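Local coordinates for protein Exo beta-1,2-glucooligosaccharide sophorohydrolase (non-reducing end) (PDB 5Z06) that hydrolyses linear beta-1,2-glucan and beta-1,2-glucooligosaccharides from the non-reducing end, acting as an exo-type enzyme that releases sophorose, at residues A[199-204]-A[280-285]; A[469-474]-A[484-489]. All coordinates share one frame; numbering follows the deposited sequence.

Overall arrangement
Contact 1 comes first along the chain. It brings the end of strand 194-200 and the turn leading into strand 204-210 against the linker between strand 275-278 and helix 284-297. The 75 residues it spans contain 37 strand residues and no helix, so it closes an all-beta excursion and joins the beta hairpin 194-210 to the linker into helix 284-297. Contact 2 opens only after contact 1 has closed, and the two neither nest nor cross. The loop of contact 2 is short: nine residues separate 469-474 from 484-489, and the contact joins two consecutive helices, 467-475 and 485-490. The contact centres lie about 44 Å apart, with nearest atoms about 29 Å apart.

Contact 1 of 2, residues A[199-204]-A[280-285]; sequences KAYERH and YPMTDE
Y280 meets the backbone of A200 and Y201, while E202 binds the M282 amide; Y280, E202 and M282 bury the largest areas here. The Y280 side chain leaves its backbone pointing away from 199-204, with CG between the backbone N and the carbonyl carbon (chi1 46°), yet its far end comes nearer to that segment. Its hydroxyl donates to the carbonyl of A200, with Y280 OH 2.6 Å from A200 O, and this oxygen lies at the ring edge. One backbone atom is met in two ways: Y201 O accepts from Y280 N at 3.1 Å and also lies over a face of the Y280 ring, offset toward the rim. Nearby, E202 CA makes a C-H...O contact with Y280 O at 3.1 Å.

The E202 chain runs out extended beyond CG, and its OE2 takes the amide of M282 (N to OE2, 2.8 Å) on its anti lone pair, with an N-H...O angle of 153°. The other oxygen, OE1, is held by R203, whose NE lies 2.7 Å away, and by a second salt bridge to R636 on helix 624-636. M282 starts toward 199-204, and its bent end lays SD against the hairpin turn between strands 194-200 and 204-210. There SD lies 3.2 Å from E202 N and 3.6 Å from Y201 CB. The sulfur stands 5.3 Å from the centroid of the Y201 ring, 87° off the ring normal: an edge-on Met-aromatic contact. The Y201 hydroxyl reaches E293 of helix 284-297.

The buried carboxylate of E202 thus has partners on both oxygens, an amide on one and two arginines on the other. Such surroundings would probably keep it ionised while it links the hairpin turn, the linker and helix 624-636.

Contact 2 of 2, residues A[469-474]-A[484-489]; sequences TYMLAI and EMYYSG
Two consecutive helices, 467-475 and 485-490, pack here through Y470, M471 and I474 on the first and M485, Y486 and G489 on the second. Their local axes approach to 10.2 Å at 143° between N-to-C directions, a roughly antiparallel pairing across a short connection. Y470 leaves its helix toward the second one, and its ring lies against that backbone. Its CE2 comes within 3.3 Å of M485 O, which approaches the ring obliquely and is already engaged inside its own helix as the acceptor of G489 N at 2.9 Å. Further out, Y470 OH lies 3.5 Å from G489 CA; with no side chain on that residue, the phenol comes up to the main chain itself. The hydroxyl is satisfied beyond the two helices, by L460 O and L444 N, so the ring is gripped at its far end as well.

Both helices belong to the glycoamylase-like region of this GH144 enzyme, consistent with the (alpha/alpha)6 barrel of the six-hairpin glycosidases. In the second, E484 O accepts from both Y487 N and S488 N, and a wider pi-type turn covers 486-489.

Y486 serves the other flank of the interface. Its CG stands anti to the backbone N (chi1 -177°), and its side chain is crossed obliquely by that of M471. The bent M471 chain brings CE to 3.3 Å from Y486 CE1, a close apolar approach. I474 adds its tip nearer the root of the same tyrosine, CD1 lying 3.9 Å from Y486 CB. I700 of helix 691-702 touches M471, I474 and Y486, and the Y486 hydroxyl is hydrogen-bonded to D551.

Contact 1 of 2, residues A[199-204]-A[280-285]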
loop_
_atom_site.group_PDB
_atom_site.type_symbol
_atom_site.label_atom_id
_atom_site.label_comp_id
_atom_site.label_asym_id
_atom_site.label_seq_id
_atom_site.Cartn_x
_atom_site.Cartn_y
_atom_site.Cartn_z
ATOM N N LYS A 199 8.109 6.475 20.573
ATOM C CA LYS A 199 7.199 7.584 20.530
ATOM C C LYS A 199 5.823 7.002 20.777
ATOM O O LYS A 199 5.320 6.204 19.980
ATOM C CB LYS A 199 7.351 8.317 19.187
ATOM C CG LYS A 199 6.427 9.493 18.953
ATOM C CD LYS A 199 6.331 10.520 20.072
ATOM C CE LYS A 199 5.291 11.574 19.699
ATOM N NZ LYS A 199 5.048 12.495 20.836
ATOM N N ALA A 200 5.245 7.347 21.918
ATOM C CA ALA A 200 3.938 6.838 22.278
ATOM C C ALA A 200 2.880 7.731 21.690
ATOM O O ALA A 200 3.079 8.917 21.479
ATOM C CB ALA A 200 3.766 6.741 23.781
ATOM N N TYR A 201 1.758 7.112 21.398
ATOM C CA TYR A 201 0.539 7.797 21.048
ATOM C C TYR A 201 -0.506 7.242 22.015
ATOM O O TYR A 201 -0.161 6.983 23.171
ATOM C CB TYR A 201 0.261 7.566 19.563
ATOM C CG TYR A 201 1.333 8.206 18.727
ATOM C CD1 TYR A 201 2.507 7.532 18.480
ATOM C CD2 TYR A 201 1.191 9.504 18.226
ATOM C CE1 TYR A 201 3.508 8.103 17.731
ATOM C CE2 TYR A 201 2.189 10.091 17.465
ATOM C CZ TYR A 201 3.342 9.371 17.221
ATOM O OH TYR A 201 4.382 9.881 16.497
ATOM N N GLU A 202 -1.743 7.038 21.587
ATOM C CA GLU A 202 -2.778 6.599 22.505
ATOM C C GLU A 202 -2.844 5.093 22.667
ATOM O O GLU A 202 -3.006 4.563 23.784
ATOM C CB GLU A 202 -4.116 7.131 22.050
ATOM C CG GLU A 202 -5.232 6.807 23.034
ATOM C CD GLU A 202 -6.552 7.283 22.559
ATOM O OE1 GLU A 202 -7.382 6.424 22.245
ATOM O OE2 GLU A 202 -6.762 8.500 22.492
ATOM N N ARG A 203 -2.757 4.401 21.548
ATOM C CA ARG A 203 -2.911 2.954 21.520
ATOM C C ARG A 203 -1.658 2.253 21.071
ATOM O O ARG A 203 -1.621 1.012 21.016
ATOM C CB ARG A 203 -4.051 2.593 20.582
ATOM C CG ARG A 203 -5.333 3.343 20.863
ATOM C CD ARG A 203 -5.844 3.024 22.239
ATOM N NE ARG A 203 -7.102 3.711 22.478
ATOM C CZ ARG A 203 -8.094 3.244 23.218
ATOM N NH1 ARG A 203 -7.993 2.067 23.818
ATOM N NH2 ARG A 203 -9.193 3.962 23.372
ATOM N N HIS A 204 -0.612 3.016 20.772
ATOM C CA HIS A 204 0.572 2.393 20.254
ATOM C C HIS A 204 1.800 3.175 20.561
ATOM O O HIS A 204 1.715 4.352 20.881
ATOM C CB HIS A 204 0.457 2.169 18.755
ATOM C CG HIS A 204 0.818 3.360 17.955
ATOM N ND1 HIS A 204 -0.031 4.428 17.803
ATOM C CD2 HIS A 204 1.948 3.661 17.272
ATOM C CE1 HIS A 204 0.564 5.340 17.057
ATOM N NE2 HIS A 204 1.764 4.900 16.725
ATOM N N TYR A 280 -0.968 7.665 26.050
ATOM C CA TYR A 280 -1.723 8.715 26.724
ATOM C C TYR A 280 -2.971 8.990 25.900
ATOM O O TYR A 280 -2.968 8.744 24.691
ATOM C CB TYR A 280 -0.881 9.997 26.842
ATOM C CG TYR A 280 -0.198 10.321 25.536
ATOM C CD1 TYR A 280 1.007 9.723 25.210
ATOM C CD2 TYR A 280 -0.773 11.176 24.613
ATOM C CE1 TYR A 280 1.629 9.976 24.011
ATOM C CE2 TYR A 280 -0.158 11.439 23.408
ATOM C CZ TYR A 280 1.043 10.835 23.105
ATOM O OH TYR A 280 1.670 11.077 21.905
ATOM N N PRO A 281 -4.029 9.526 26.543
ATOM C CA PRO A 281 -5.212 9.875 25.772
ATOM C C PRO A 281 -4.916 10.962 24.755
ATOM O O PRO A 281 -4.158 11.899 25.033
ATOM C CB PRO A 281 -6.227 10.356 26.814
ATOM C CG PRO A 281 -5.530 10.339 28.120
ATOM C CD PRO A 281 -4.134 9.870 27.964
ATOM N N MET A 282 -5.521 10.820 23.581
ATOM C CA MET A 282 -5.320 11.749 22.493
ATOM C C MET A 282 -6.631 12.400 22.080
ATOM O O MET A 282 -7.670 11.769 21.992
ATOM C CB MET A 282 -4.656 11.034 21.320
ATOM C CG MET A 282 -3.171 10.806 21.512
ATOM S SD MET A 282 -2.412 9.813 20.214
ATOM C CE MET A 282 -2.441 10.968 18.860
ATOM N N THR A 283 -6.557 13.697 21.857
ATOM C CA THR A 283 -7.636 14.437 21.254
ATOM C C THR A 283 -7.654 14.110 19.752
ATOM O O THR A 283 -6.711 13.522 19.198
ATOM C CB THR A 283 -7.383 15.958 21.359
ATOM O OG1 THR A 283 -6.179 16.241 20.628
ATOM C CG2 THR A 283 -7.294 16.456 22.855
ATOM N N ASP A 284 -8.714 14.549 19.098
ATOM C CA ASP A 284 -8.799 14.442 17.648
ATOM C C ASP A 284 -7.657 15.170 16.963
ATOM O O ASP A 284 -7.147 14.685 15.956
ATOM C CB ASP A 284 -10.106 15.006 17.145
ATOM C CG ASP A 284 -11.296 14.150 17.514
ATOM O OD1 ASP A 284 -11.113 12.960 17.881
ATOM O OD2 ASP A 284 -12.427 14.696 17.424
ATOM N N GLU A 285 -7.264 16.326 17.503
ATOM C CA GLU A 285 -6.157 17.104 16.948
ATOM C C GLU A 285 -4.886 16.280 16.951
ATOM O O GLU A 285 -4.200 16.197 15.945
ATOM C CB GLU A 285 -5.932 18.415 17.721
ATOM C CG GLU A 285 -7.006 19.469 17.465
ATOM C CD GLU A 285 -6.948 20.026 16.064
ATOM O OE1 GLU A 285 -5.923 20.651 15.714
ATOM O OE2 GLU A 285 -7.927 19.831 15.303
#

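Contact 2 of 2, residues A[469-474]-A[484-489]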
loop_
_atom_site.group_PDB
_atom_site.type_symbol
_atom_site.label_atom_id
_atom_site.label_comp_id
_atom_site.label_asym_id
_atom_site.label_seq_id
_atom_site.Cartn_x
_atom_site.Cartn_y
_atom_site.Cartn_z
ATOM N N THR A 469 -5.137 16.593 -14.767
ATOM C CA THR A 469 -4.418 16.395 -16.025
ATOM C C THR A 469 -4.861 17.423 -17.074
ATOM O O THR A 469 -4.032 18.046 -17.764
ATOM C CB THR A 469 -4.615 14.968 -16.553
ATOM O OG1 THR A 469 -4.528 14.027 -15.467
ATOM C CG2 THR A 469 -3.573 14.654 -17.596
ATOM N N TYR A 470 -6.162 17.627 -17.171
ATOM C CA TYR A 470 -6.684 18.677 -18.045
ATOM C C TYR A 470 -6.397 20.048 -17.489
ATOM O O TYR A 470 -6.026 20.941 -18.219
ATOM C CB TYR A 470 -8.173 18.511 -18.300
ATOM C CG TYR A 470 -8.449 17.480 -19.345
ATOM C CD1 TYR A 470 -8.607 16.145 -19.005
ATOM C CD2 TYR A 470 -8.525 17.840 -20.691
ATOM C CE1 TYR A 470 -8.875 15.208 -19.968
ATOM C CE2 TYR A 470 -8.775 16.900 -21.663
ATOM C CZ TYR A 470 -8.944 15.591 -21.299
ATOM O OH TYR A 470 -9.185 14.667 -22.280
ATOM N N MET A 471 -6.548 20.198 -16.188
ATOM C CA MET A 471 -6.287 21.477 -15.563
ATOM C C MET A 471 -4.872 21.894 -15.882
ATOM O O MET A 471 -4.665 22.977 -16.418
ATOM C CB MET A 471 -6.469 21.409 -14.062
ATOM C CG MET A 471 -7.904 21.225 -13.644
ATOM S SD MET A 471 -8.823 22.762 -13.757
ATOM C CE MET A 471 -10.357 22.037 -14.279
ATOM N N LEU A 472 -3.916 21.023 -15.587
ATOM C CA LEU A 472 -2.518 21.388 -15.741
ATOM C C LEU A 472 -2.147 21.555 -17.185
ATOM O O LEU A 472 -1.392 22.468 -17.512
ATOM C CB LEU A 472 -1.586 20.422 -15.027
ATOM C CG LEU A 472 -1.670 20.579 -13.503
ATOM C CD1 LEU A 472 -0.977 19.415 -12.800
ATOM C CD2 LEU A 472 -1.030 21.872 -13.039
ATOM N N ALA A 473 -2.706 20.710 -18.045
ATOM C CA ALA A 473 -2.517 20.848 -19.475
ATOM C C ALA A 473 -2.908 22.227 -19.966
ATOM O O ALA A 473 -2.208 22.796 -20.761
ATOM C CB ALA A 473 -3.280 19.776 -20.236
ATOM N N ILE A 474 -4.020 22.741 -19.462
ATOM C CA ILE A 474 -4.552 24.050 -19.803
ATOM C C ILE A 474 -3.766 25.192 -19.109
ATOM O O ILE A 474 -3.724 26.336 -19.596
ATOM C CB ILE A 474 -6.057 24.082 -19.407
ATOM C CG1 ILE A 474 -6.853 23.083 -20.266
ATOM C CG2 ILE A 474 -6.680 25.474 -19.556
ATOM C CD1 ILE A 474 -8.216 22.723 -19.701
ATOM N N GLU A 484 -10.974 24.846 -23.915
ATOM C CA GLU A 484 -12.098 24.074 -24.485
ATOM C C GLU A 484 -11.925 22.576 -24.329
ATOM O O GLU A 484 -12.915 21.850 -24.282
ATOM C CB GLU A 484 -12.355 24.419 -25.973
ATOM C CG GLU A 484 -13.222 25.659 -26.222
ATOM C CD GLU A 484 -12.517 26.984 -25.963
ATOM O OE1 GLU A 484 -11.274 27.009 -25.798
ATOM O OE2 GLU A 484 -13.213 28.026 -25.928
ATOM N N MET A 485 -10.673 22.123 -24.270
ATOM C CA MET A 485 -10.344 20.722 -24.060
ATOM C C MET A 485 -10.929 20.146 -22.777
ATOM O O MET A 485 -11.166 18.940 -22.696
ATOM C CB MET A 485 -8.835 20.541 -24.068
ATOM C CG MET A 485 -8.197 20.960 -25.377
ATOM S SD MET A 485 -8.575 19.781 -26.671
ATOM C CE MET A 485 -8.673 20.874 -28.094
ATOM N N TYR A 486 -11.148 21.005 -21.785
ATOM C CA TYR A 486 -11.896 20.638 -20.606
ATOM C C TYR A 486 -13.299 20.117 -20.934
ATOM O O TYR A 486 -13.749 19.160 -20.314
ATOM C CB TYR A 486 -12.027 21.816 -19.650
ATOM C CG TYR A 486 -12.751 21.437 -18.388
ATOM C CD1 TYR A 486 -12.061 20.918 -17.291
ATOM C CD2 TYR A 486 -14.140 21.581 -18.293
ATOM C CE1 TYR A 486 -12.734 20.583 -16.124
ATOM C CE2 TYR A 486 -14.819 21.226 -17.143
ATOM C CZ TYR A 486 -14.111 20.728 -16.063
ATOM O OH TYR A 486 -14.790 20.367 -14.948
ATOM N N TYR A 487 -13.988 20.732 -21.892
ATOM C CA TYR A 487 -15.345 20.261 -22.274
ATOM C C TYR A 487 -15.349 19.229 -23.369
ATOM O O TYR A 487 -16.179 18.332 -23.364
ATOM C CB TYR A 487 -16.266 21.439 -22.640
ATOM C CG TYR A 487 -16.562 22.272 -21.429
ATOM C CD1 TYR A 487 -17.416 21.799 -20.439
ATOM C CD2 TYR A 487 -15.922 23.487 -21.221
ATOM C CE1 TYR A 487 -17.669 22.540 -19.299
ATOM C CE2 TYR A 487 -16.178 24.232 -20.095
ATOM C CZ TYR A 487 -17.055 23.747 -19.142
ATOM O OH TYR A 487 -17.306 24.468 -18.021
ATOM N N SER A 488 -14.425 19.356 -24.306
ATOM C CA SER A 488 -14.385 18.482 -25.472
ATOM C C SER A 488 -13.767 17.132 -25.102
ATOM O O SER A 488 -14.092 16.113 -25.710
ATOM C CB SER A 488 -13.597 19.157 -26.589
ATOM O OG SER A 488 -12.192 19.082 -26.354
ATOM N N GLY A 489 -12.891 17.136 -24.092
ATOM C CA GLY A 489 -12.166 15.946 -23.663
ATOM C C GLY A 489 -12.638 15.417 -22.337
ATOM O O GLY A 489 -13.437 14.480 -22.282
#